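Local atomic coordinates of MerB2 (Bacillus megaterium, PDB entry 5C17), a protein that probably breaks the carbon–mercury bond of organomercurial compounds as an alkylmercury lyase, and here holds a mercury(II) ion together with a small dithiol. Residues A[15-20]-A[63-68]; A[39-44]-A[53-58]; A[105-110]-A[130-135]; A[150-155]-A[162-167]. One frame throughout, in Å; residues are numbered along the deposited sequence. Where two conformers were deposited one is given.

From the N terminus, helix 5-17 runs into contact 1, where its end meets the end of helix 52-64 and closes a loop of mostly helical chain. Contact 2 is nested inside that loop, pairing helix 41-48 with the same helix 52-64; the two contacts touch where Pro19 CB packs on Val58 CG2. The other two follow in series. Contact 3 closes next, laying helix 103-113 on strand 129-135 of the large antiparallel sheet, on the opposite side of the chain's centre from contacts 1 and 2. Contact 4 closes last, folding strand 148-151 and its following loop against helix 160-164 at the mercury site. Gln66 of contact 1 reaches Gly162 of contact 4.

Contact 1 of 4, residues A[15-20]-A[63-68]; sequences LAKLPK and AQRQMI
Leu18 and Met67 meet tip to tip, CD1 to CE at 4.0 Å, where two helices come to their ends: helix 5-17 stops just before Leu18, and helix 52-64 finishes in a Schellman motif with Gln66 at positive phi (51°). This is the tight, buried half of the contact. Phe207 of helix 194-207 packs against both Leu18 and Met67, and a bend at chi3 (66°) turns the Met67 methyl off the line of its chain. The other methyl of Leu18, CD2, rests on the extended Arg65 chain, 3.7 Å from its CD.

On the Lys17 side the contact becomes polar and more exposed. Lys17 runs across Arg65 at about a right angle, with its CB 3.9 Å from Arg65 NH2. Lys17 NZ and Arg65 NH2 are 5.0 Å apart, and both form salt bridges to the same Glu157 carboxylate. Arg65 NH1 donates to the carbonyl oxygen of Ser156, so NE, NH1 and NH2 each have a partner. A leucine here would probably leave Glu157 with Lys17 but without its second positive partner, and the Ser156 carbonyl without its donor. At the edge of the guanidinium, in its plane, water 1 accepts from Arg65 NE at 2.9 Å and donates to Lys17 O at 3.2 Å.

Contact 2 of 4, residues A[39-44]-A[53-58]; sequences VTESSL and KTVQSV
Glu41 lays its carboxylate over the start of the Gln56 side chain, OE1 lying 3.6 Å from Gln56 CA and close to CB as well. The two extended side chains run at a slant to each other, with carboxylate and amide planes 77° apart, and their polar ends are joined through water; no hydrogen bond links them directly. Water 3 donates to Glu41 OE1 at 2.8 Å and to Gln56 OE1 at 2.9 Å. Water 2 donates to Glu41 OE2 and to Gln56 O, so two waters bridge the acid to the facing helix.

Helices 41-48 and 52-64, separated by a short turn, form a helix-turn-helix unit, consistent with a winged-helix fold once helix 22-34 and strands 68-70 and 76-79 are added. On the buried side Leu44 CB packs at 4.1 Å on Val55 CG1, the branch that Val55 holds anti to its backbone N (chi1 169°), and Leu44 also reaches Thr28 and Ile29 of helix 22-34. Thr40 is the N-cap of helix 41-48. Its carbonyl oxygen is gripped twice, by Leu44 N at 3.1 Å and by Ser43 OG at 2.7 Å, the hydroxyl approaching 21° out of the carbonyl plane.

Contact 3 of 4, residues A[105-110]-A[130-135]; sequences STLELS and IEVTVR
Leu107 rests a single methyl, CD2, against two valines of the facing strand, 3.8 Å from Val134 CG2 and 4.2 Å from Val132 CG1. The motif is a helix laid on an antiparallel sheet: segment 105-110 of helix 103-113 runs nearly along strand segment 130-135, their axes 11° apart and 10.0 Å from each other at closest approach.

The side-chain torsions show which branches meet. The CB of Leu107 does not aim at the strand, but with CG beside the backbone N and opposite the carbonyl carbon (chi1 -71°) the branch swings across until CD2 reaches the sheet. It crosses Val132 at about a right angle and Val134 at a slant. Val132 and Val134 sit two residues apart on the strand, so both face the helix, and they share one rotamer; yet Val132 offers CG1 to the leucine where Val134 offers CG2. That leaves Val134 CG1 for the next turn of the helix, where it lies 3.8 Å from Ser110 OG.

All four residues are buried. Leu107 is also packed by Ile119 of the neighbouring strand 117-122 and by Leu194 and Ala197 of helix 194-207, which places it in the core between sheet and helices. Ser105, at the start of the segment, belongs to the dithiol pocket. Ser110 has its hydroxyl swung opposite its own backbone N (chi1 175°), which brings it over the valine; buried against hydrocarbon, Ser110 OG is nevertheless satisfied by a hydrogen bond to the carbonyl oxygen of Ala115.

Contact 4 of 4, residues A[150-155]-A[162-167]; sequences WTVPFD and GGTCKQ. With HG (mercury (II) ion), chain B; DTV ((2S,3S)-1,4-dimercaptobutane-2,3-diol), chain D.
The mercury and dithiol pocket is walled here by a loop leaving strand 148-151 and by segment 162-167, which lies on helix 160-164; the two meet where Val152 CG2 and Thr164 CG2 pass each other at 3.8 Å. Val152 has CG1 anti to its carbonyl carbon (chi1 -63°), which sets CG1 against Gln167, 4.0 Å from its CB, and CG2 against Thr164. Farther from the metal, Gln167 O lies in the plane of the Trp150 indole, at its edge, 3.4 Å from CD1. Water 4 fastens the same corner, accepting from Trp150 NE1 and donating to Gln167 O at 2.7 Å.

In the pocket itself, Phe154 turns one face to the dithiol: DTV C1 stands 3.7 Å above the ring, offset toward its rim, and DTV C4 comes to 3.5 Å from Phe154 CZ. Thr164 flanks the ligand too, its CB close to DTV O2. Phe10 meets the Phe154 ring edge-to-face. With an alanine at Phe154, the dithiol would probably lose the flat wall along C1 and C4 and be freer to shift, and Phe10 would lose its ring partner.

Cys165, whose CB points away from segment 150-155, binds mercury through SG at 2.4 Å. DTV S4, water 5 and Cys102 complete the coordination, with the pair of cysteine sulfurs on one metal, as in the active site of MerB organomercurial lyases.

Contact 1 of 4, residues A[15-20]-A[63-68]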
# COMPACT_ATOMS: atom_id res chain seq x y z
N LEU A 15 4.97 -9.67 -11.60
CA LEU A 15 6.15 -9.27 -12.37
C LEU A 15 6.15 -9.89 -13.77
O LEU A 15 6.55 -9.24 -14.74
CB LEU A 15 7.43 -9.67 -11.63
CG LEU A 15 7.83 -8.77 -10.47
CD1 LEU A 15 8.91 -9.42 -9.61
CD2 LEU A 15 8.32 -7.42 -10.99
N ALA A 16 5.71 -11.15 -13.87
CA ALA A 16 5.64 -11.82 -15.15
C ALA A 16 4.66 -11.11 -16.10
O ALA A 16 4.87 -11.08 -17.32
CB ALA A 16 5.22 -13.27 -14.96
N LYS A 17 3.59 -10.55 -15.53
CA LYS A 17 2.54 -9.88 -16.31
C LYS A 17 2.89 -8.45 -16.73
O LYS A 17 2.35 -7.94 -17.71
CB LYS A 17 1.24 -9.83 -15.49
CG LYS A 17 0.56 -11.15 -15.29
CD LYS A 17 -0.53 -11.06 -14.22
CE LYS A 17 -1.41 -12.28 -14.24
NZ LYS A 17 -2.34 -12.26 -15.40
N LEU A 18 3.72 -7.79 -15.95
CA LEU A 18 4.02 -6.39 -16.19
C LEU A 18 5.06 -6.21 -17.28
O LEU A 18 5.91 -7.08 -17.49
CB LEU A 18 4.52 -5.74 -14.91
CG LEU A 18 3.47 -5.56 -13.82
CD1 LEU A 18 4.12 -5.07 -12.54
CD2 LEU A 18 2.37 -4.59 -14.27
N PRO A 19 5.02 -5.06 -17.98
CA PRO A 19 6.06 -4.74 -18.97
C PRO A 19 7.47 -4.74 -18.37
O PRO A 19 7.63 -4.46 -17.19
CB PRO A 19 5.72 -3.32 -19.39
CG PRO A 19 4.32 -3.13 -19.05
CD PRO A 19 3.99 -4.02 -17.91
N LYS A 20 8.48 -4.98 -19.20
CA LYS A 20 9.88 -5.10 -18.71
C LYS A 20 10.44 -3.89 -17.95
O LYS A 20 11.27 -4.06 -17.04
CB LYS A 20 10.83 -5.45 -19.88
CG LYS A 20 10.67 -6.87 -20.40
CD LYS A 20 11.67 -7.18 -21.52
CE LYS A 20 11.26 -8.41 -22.31
NZ LYS A 20 12.27 -9.51 -22.24
N ALA A 63 -1.36 2.68 -14.25
CA ALA A 63 -2.53 3.44 -13.84
C ALA A 63 -3.83 2.63 -14.01
O ALA A 63 -4.72 2.68 -13.15
CB ALA A 63 -2.61 4.76 -14.59
N GLN A 64 -3.93 1.86 -15.09
CA GLN A 64 -5.08 0.98 -15.31
C GLN A 64 -5.20 -0.03 -14.16
O GLN A 64 -6.30 -0.30 -13.67
CB GLN A 64 -4.98 0.24 -16.65
CG GLN A 64 -5.21 1.12 -17.88
CD GLN A 64 -4.94 0.41 -19.22
OE1 GLN A 64 -4.05 -0.44 -19.33
NE2 GLN A 64 -5.72 0.78 -20.23
N ARG A 65 -4.06 -0.55 -13.71
CA ARG A 65 -4.01 -1.52 -12.62
C ARG A 65 -4.13 -0.83 -11.25
O ARG A 65 -4.16 -1.49 -10.22
CB ARG A 65 -2.70 -2.31 -12.67
CG ARG A 65 -2.63 -3.27 -13.83
CD ARG A 65 -1.30 -4.02 -13.86
NE ARG A 65 -1.29 -5.14 -14.79
CZ ARG A 65 -1.74 -6.35 -14.51
NH1 ARG A 65 -2.24 -6.60 -13.31
NH2 ARG A 65 -1.70 -7.30 -15.42
N GLN A 66 -4.23 0.49 -11.26
CA GLN A 66 -4.29 1.30 -10.04
C GLN A 66 -3.15 0.95 -9.08
O GLN A 66 -3.31 1.00 -7.86
CB GLN A 66 -5.66 1.19 -9.38
CG GLN A 66 -6.78 1.61 -10.30
CD GLN A 66 -8.14 1.58 -9.64
OE1 GLN A 66 -8.35 0.92 -8.64
NE2 GLN A 66 -9.08 2.30 -10.22
N MET A 67 -2.00 0.63 -9.66
CA MET A 67 -0.75 0.49 -8.93
C MET A 67 -0.05 1.82 -8.72
O MET A 67 0.84 1.93 -7.87
CB MET A 67 0.18 -0.48 -9.64
CG MET A 67 -0.32 -1.91 -9.55
SD MET A 67 0.62 -3.07 -10.55
CE MET A 67 2.19 -2.99 -9.70
N ILE A 68 -0.48 2.81 -9.50
CA ILE A 68 -0.17 4.22 -9.27
C ILE A 68 -1.49 4.97 -9.37
O ILE A 68 -2.45 4.48 -9.98
CB ILE A 68 0.86 4.79 -10.28
CG1 ILE A 68 0.30 4.79 -11.70
CG2 ILE A 68 2.16 4.00 -10.21
CD1 ILE A 68 1.22 5.44 -12.72
O HOH W 1 -0.04 -5.80 -17.29

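Contact 2 of 4, residues A[39-44]-A[53-58]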
# COMPACT_ATOMS: atom_id res chain seq x y z
N VAL A 39 5.01 13.14 -9.20
CA VAL A 39 5.81 12.72 -10.34
C VAL A 39 5.09 13.02 -11.65
O VAL A 39 3.89 12.87 -11.77
CB VAL A 39 6.11 11.20 -10.24
CG1 VAL A 39 6.95 10.73 -11.41
CG2 VAL A 39 6.83 10.90 -8.93
N THR A 40 5.86 13.48 -12.62
CA THR A 40 5.35 13.71 -13.96
C THR A 40 6.04 12.80 -14.96
O THR A 40 7.09 12.24 -14.66
CB THR A 40 5.61 15.13 -14.41
OG1 THR A 40 7.02 15.35 -14.45
CG2 THR A 40 4.95 16.13 -13.49
N GLU A 41 5.44 12.65 -16.14
CA GLU A 41 6.06 11.80 -17.14
C GLU A 41 7.38 12.38 -17.62
O GLU A 41 8.31 11.62 -17.88
CB GLU A 41 5.13 11.46 -18.31
CG GLU A 41 4.06 10.45 -17.97
CD GLU A 41 3.29 9.93 -19.18
OE1 GLU A 41 3.88 9.74 -20.28
OE2 GLU A 41 2.08 9.70 -19.02
N SER A 42 7.50 13.71 -17.71
CA SER A 42 8.79 14.30 -18.08
C SER A 42 9.86 13.93 -17.07
O SER A 42 10.98 13.61 -17.46
CB SER A 42 8.73 15.81 -18.23
OG SER A 42 8.38 16.47 -17.04
N SER A 43 9.54 13.93 -15.79
CA SER A 43 10.55 13.63 -14.79
C SER A 43 10.97 12.16 -14.94
O SER A 43 12.16 11.85 -14.83
CB SER A 43 10.05 13.93 -13.36
OG SER A 43 9.06 13.00 -12.91
N LEU A 44 10.01 11.28 -15.24
CA LEU A 44 10.33 9.87 -15.45
C LEU A 44 11.22 9.67 -16.66
O LEU A 44 12.18 8.92 -16.62
CB LEU A 44 9.05 9.06 -15.61
CG LEU A 44 8.29 8.85 -14.31
CD1 LEU A 44 6.95 8.20 -14.63
CD2 LEU A 44 9.08 7.99 -13.34
N LYS A 53 7.93 6.75 -25.53
CA LYS A 53 6.76 5.94 -25.83
C LYS A 53 6.61 4.79 -24.83
O LYS A 53 5.50 4.43 -24.45
CB LYS A 53 6.81 5.40 -27.26
CG LYS A 53 6.62 6.51 -28.30
CD LYS A 53 6.41 5.95 -29.71
CE LYS A 53 5.97 7.03 -30.69
NZ LYS A 53 4.78 7.82 -30.21
N THR A 54 7.73 4.24 -24.38
CA THR A 54 7.69 3.16 -23.39
C THR A 54 7.27 3.70 -22.03
O THR A 54 6.46 3.09 -21.34
CB THR A 54 9.04 2.43 -23.29
OG1 THR A 54 9.34 1.85 -24.56
CG2 THR A 54 9.02 1.32 -22.24
N VAL A 55 7.77 4.86 -21.64
CA VAL A 55 7.31 5.46 -20.39
C VAL A 55 5.80 5.64 -20.44
O VAL A 55 5.09 5.31 -19.50
CB VAL A 55 8.00 6.79 -20.11
CG1 VAL A 55 7.33 7.53 -18.95
CG2 VAL A 55 9.48 6.56 -19.82
N GLN A 56 5.30 6.19 -21.54
CA GLN A 56 3.88 6.43 -21.68
C GLN A 56 3.07 5.14 -21.55
O GLN A 56 2.08 5.09 -20.83
CB GLN A 56 3.63 7.09 -23.04
CG GLN A 56 2.16 7.21 -23.45
CD GLN A 56 2.01 7.97 -24.78
OE1 GLN A 56 1.41 9.04 -24.82
NE2 GLN A 56 2.58 7.43 -25.85
N SER A 57 3.50 4.09 -22.24
CA SER A 57 2.73 2.85 -22.23
C SER A 57 2.79 2.13 -20.90
O SER A 57 1.78 1.58 -20.44
CB SER A 57 3.15 1.94 -23.38
OG SER A 57 4.48 1.51 -23.26
N VAL A 58 3.95 2.16 -20.25
CA VAL A 58 4.08 1.52 -18.95
C VAL A 58 3.25 2.28 -17.91
O VAL A 58 2.51 1.68 -17.13
CB VAL A 58 5.54 1.45 -18.50
CG1 VAL A 58 5.64 0.97 -17.06
CG2 VAL A 58 6.33 0.52 -19.43
O HOH W 2 0.82 7.43 -19.84
O HOH W 3 2.05 10.30 -22.26

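Contact 3 of 4, residues A[105-110]-A[130-135]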
# COMPACT_ATOMS: atom_id res chain seq x y z
N SER A 105 -0.82 -1.63 3.98
CA SER A 105 0.19 -0.72 3.48
C SER A 105 0.83 0.09 4.60
O SER A 105 2.02 0.36 4.57
CB SER A 105 -0.41 0.24 2.43
OG SER A 105 -0.84 -0.47 1.28
N THR A 106 0.03 0.49 5.60
CA THR A 106 0.59 1.29 6.70
C THR A 106 1.80 0.63 7.35
O THR A 106 2.71 1.30 7.81
CB THR A 106 -0.44 1.64 7.84
OG1 THR A 106 -0.88 0.47 8.54
CG2 THR A 106 -1.62 2.42 7.31
N LEU A 107 1.76 -0.70 7.45
CA LEU A 107 2.81 -1.45 8.13
C LEU A 107 3.85 -1.97 7.14
O LEU A 107 5.06 -1.87 7.38
CB LEU A 107 2.18 -2.58 8.94
CG LEU A 107 1.42 -2.07 10.18
CD1 LEU A 107 0.48 -3.10 10.70
CD2 LEU A 107 2.36 -1.62 11.28
N GLU A 108 3.40 -2.51 6.01
CA GLU A 108 4.38 -3.01 5.06
C GLU A 108 5.27 -1.90 4.52
O GLU A 108 6.43 -2.16 4.21
CB GLU A 108 3.75 -3.86 3.97
CG GLU A 108 3.28 -3.12 2.79
CD GLU A 108 2.75 -4.01 1.68
OE1 GLU A 108 2.60 -5.23 1.89
OE2 GLU A 108 2.48 -3.48 0.59
N LEU A 109 4.76 -0.67 4.43
CA LEU A 109 5.59 0.43 3.97
C LEU A 109 6.70 0.76 4.97
O LEU A 109 7.78 1.21 4.58
CB LEU A 109 4.73 1.65 3.65
CG LEU A 109 3.85 1.53 2.41
CD1 LEU A 109 2.82 2.65 2.36
CD2 LEU A 109 4.69 1.52 1.15
N SER A 110 6.45 0.58 6.26
CA SER A 110 7.48 0.79 7.27
C SER A 110 8.67 -0.11 6.98
O SER A 110 9.83 0.33 6.97
CB SER A 110 6.92 0.51 8.67
OG SER A 110 7.94 0.61 9.66
N ILE A 130 -7.49 4.47 15.61
CA ILE A 130 -6.48 3.44 15.79
C ILE A 130 -5.12 4.10 15.67
O ILE A 130 -4.90 4.89 14.75
CB ILE A 130 -6.66 2.34 14.73
CG1 ILE A 130 -7.99 1.61 15.03
CG2 ILE A 130 -5.44 1.39 14.67
CD1 ILE A 130 -8.31 0.52 14.12
N GLU A 131 -4.23 3.81 16.61
CA GLU A 131 -2.87 4.32 16.60
C GLU A 131 -1.90 3.17 16.76
O GLU A 131 -2.06 2.33 17.65
CB GLU A 131 -2.65 5.34 17.71
CG GLU A 131 -3.53 6.57 17.53
CD GLU A 131 -3.06 7.78 18.33
OE1 GLU A 131 -3.47 8.90 17.98
OE2 GLU A 131 -2.29 7.61 19.30
N VAL A 132 -0.91 3.12 15.88
CA VAL A 132 0.12 2.09 15.90
C VAL A 132 1.44 2.78 15.65
O VAL A 132 1.53 3.63 14.77
CB VAL A 132 -0.10 1.02 14.80
CG1 VAL A 132 0.99 -0.02 14.86
CG2 VAL A 132 -1.46 0.36 14.96
N THR A 133 2.47 2.42 16.41
CA THR A 133 3.81 2.90 16.08
C THR A 133 4.77 1.72 15.96
O THR A 133 4.58 0.66 16.58
CB THR A 133 4.37 3.92 17.10
OG1 THR A 133 4.54 3.29 18.36
CG2 THR A 133 3.44 5.12 17.25
N VAL A 134 5.78 1.92 15.14
CA VAL A 134 6.81 0.92 14.90
C VAL A 134 8.16 1.57 15.14
O VAL A 134 8.42 2.66 14.63
CB VAL A 134 6.74 0.38 13.46
CG1 VAL A 134 7.77 -0.72 13.26
CG2 VAL A 134 5.33 -0.14 13.13
N ARG A 135 9.00 0.89 15.93
CA ARG A 135 10.32 1.39 16.28
C ARG A 135 11.33 0.25 16.06
O ARG A 135 11.25 -0.81 16.70
CB ARG A 135 10.34 1.86 17.74
CG ARG A 135 9.39 2.99 18.08
CD ARG A 135 9.83 4.30 17.47
NE ARG A 135 8.93 5.41 17.78
CZ ARG A 135 7.95 5.84 17.00
NH1 ARG A 135 7.70 5.25 15.84
NH2 ARG A 135 7.20 6.86 17.39

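Contact 4 of 4, residues A[150-155]-A[162-167]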
# COMPACT_ATOMS: atom_id res chain seq x y z
N TRP A 150 -8.23 -7.01 8.47
CA TRP A 150 -9.02 -7.87 7.62
C TRP A 150 -8.45 -7.78 6.22
O TRP A 150 -8.34 -6.69 5.67
CB TRP A 150 -10.47 -7.41 7.63
CG TRP A 150 -11.35 -8.08 6.64
CD1 TRP A 150 -11.71 -7.62 5.41
CD2 TRP A 150 -12.03 -9.32 6.81
NE1 TRP A 150 -12.54 -8.49 4.80
CE2 TRP A 150 -12.77 -9.55 5.64
CE3 TRP A 150 -12.07 -10.26 7.84
CZ2 TRP A 150 -13.55 -10.69 5.46
CZ3 TRP A 150 -12.85 -11.39 7.66
CH2 TRP A 150 -13.58 -11.59 6.48
N THR A 151 -8.11 -8.93 5.65
CA THR A 151 -7.53 -9.01 4.32
C THR A 151 -8.36 -9.94 3.44
O THR A 151 -9.16 -10.73 3.93
CB THR A 151 -6.06 -9.46 4.37
OG1 THR A 151 -5.48 -9.30 3.08
CG2 THR A 151 -5.94 -10.90 4.81
N VAL A 152 -8.17 -9.80 2.13
CA VAL A 152 -8.86 -10.63 1.16
C VAL A 152 -7.83 -11.32 0.28
O VAL A 152 -6.67 -10.90 0.23
CB VAL A 152 -9.84 -9.80 0.29
CG1 VAL A 152 -10.93 -9.21 1.15
CG2 VAL A 152 -9.12 -8.71 -0.52
N PRO A 153 -8.24 -12.36 -0.45
CA PRO A 153 -7.28 -13.05 -1.31
C PRO A 153 -6.66 -12.11 -2.34
O PRO A 153 -7.36 -11.32 -2.96
CB PRO A 153 -8.13 -14.13 -1.98
CG PRO A 153 -9.24 -14.38 -1.02
CD PRO A 153 -9.55 -13.04 -0.43
N PHE A 154 -5.35 -12.17 -2.53
CA PHE A 154 -4.73 -11.31 -3.49
C PHE A 154 -4.93 -11.99 -4.87
O PHE A 154 -5.02 -13.16 -5.02
CB PHE A 154 -3.25 -10.89 -3.16
CG PHE A 154 -3.06 -9.99 -1.92
CD1 PHE A 154 -4.12 -9.59 -1.12
CD2 PHE A 154 -1.81 -9.51 -1.61
CE1 PHE A 154 -3.92 -8.78 -0.02
CE2 PHE A 154 -1.61 -8.69 -0.52
CZ PHE A 154 -2.68 -8.34 0.27
N ASP A 155 -4.94 -11.13 -5.84
CA ASP A 155 -5.53 -11.26 -7.20
C ASP A 155 -4.53 -10.48 -8.11
O ASP A 155 -4.40 -9.34 -7.98
CB ASP A 155 -6.97 -10.64 -7.13
CG ASP A 155 -7.79 -10.68 -8.43
OD1 ASP A 155 -7.29 -10.52 -9.53
OD2 ASP A 155 -9.02 -10.73 -8.33
N GLY A 162 -8.08 1.44 -5.92
CA GLY A 162 -9.53 1.54 -5.93
C GLY A 162 -10.24 0.20 -6.05
O GLY A 162 -11.44 0.14 -6.34
N GLY A 163 -9.49 -0.87 -5.80
CA GLY A 163 -9.99 -2.23 -5.91
C GLY A 163 -9.73 -2.98 -4.62
O GLY A 163 -10.44 -2.81 -3.63
N THR A 164 -8.68 -3.78 -4.60
CA THR A 164 -8.40 -4.63 -3.46
C THR A 164 -8.12 -3.81 -2.20
O THR A 164 -8.53 -4.20 -1.11
CB THR A 164 -7.24 -5.56 -3.79
OG1 THR A 164 -7.60 -6.35 -4.93
CG2 THR A 164 -6.89 -6.47 -2.63
N CYS A 165 -7.46 -2.66 -2.32
CA CYS A 165 -7.14 -1.86 -1.14
C CYS A 165 -8.42 -1.39 -0.42
O CYS A 165 -8.41 -1.22 0.79
CB CYS A 165 -6.22 -0.67 -1.47
SG CYS A 165 -4.54 -1.17 -1.94
N LYS A 166 -9.51 -1.20 -1.17
CA LYS A 166 -10.78 -0.80 -0.56
C LYS A 166 -11.47 -1.93 0.20
O LYS A 166 -12.44 -1.70 0.91
CB LYS A 166 -11.75 -0.24 -1.63
CG LYS A 166 -11.33 1.08 -2.26
CD LYS A 166 -12.28 1.51 -3.40
CE LYS A 166 -13.70 1.85 -2.93
NZ LYS A 166 -14.57 2.28 -4.06
N GLN A 167 -10.98 -3.15 0.04
CA GLN A 167 -11.54 -4.33 0.70
C GLN A 167 -10.77 -4.76 1.96
O GLN A 167 -11.18 -5.68 2.65
CB GLN A 167 -11.58 -5.50 -0.28
CG GLN A 167 -12.44 -5.26 -1.52
CD GLN A 167 -12.28 -6.38 -2.53
OE1 GLN A 167 -11.79 -6.16 -3.64
NE2 GLN A 167 -12.68 -7.58 -2.15
HG HG B . -3.38 -2.07 -0.05
S1 DTV D . -4.05 -7.29 -5.14
C1 DTV D . -3.12 -6.71 -3.72
C2 DTV D . -2.95 -5.20 -3.68
O2 DTV D . -4.20 -4.59 -3.49
C3 DTV D . -2.01 -4.71 -2.58
O3 DTV D . -0.71 -5.22 -2.82
C4 DTV D . -2.45 -5.12 -1.18
S4 DTV D . -1.74 -4.08 0.09
O HOH W 4 -13.53 -7.00 2.38
O HOH W 5 -1.44 -1.43 -1.44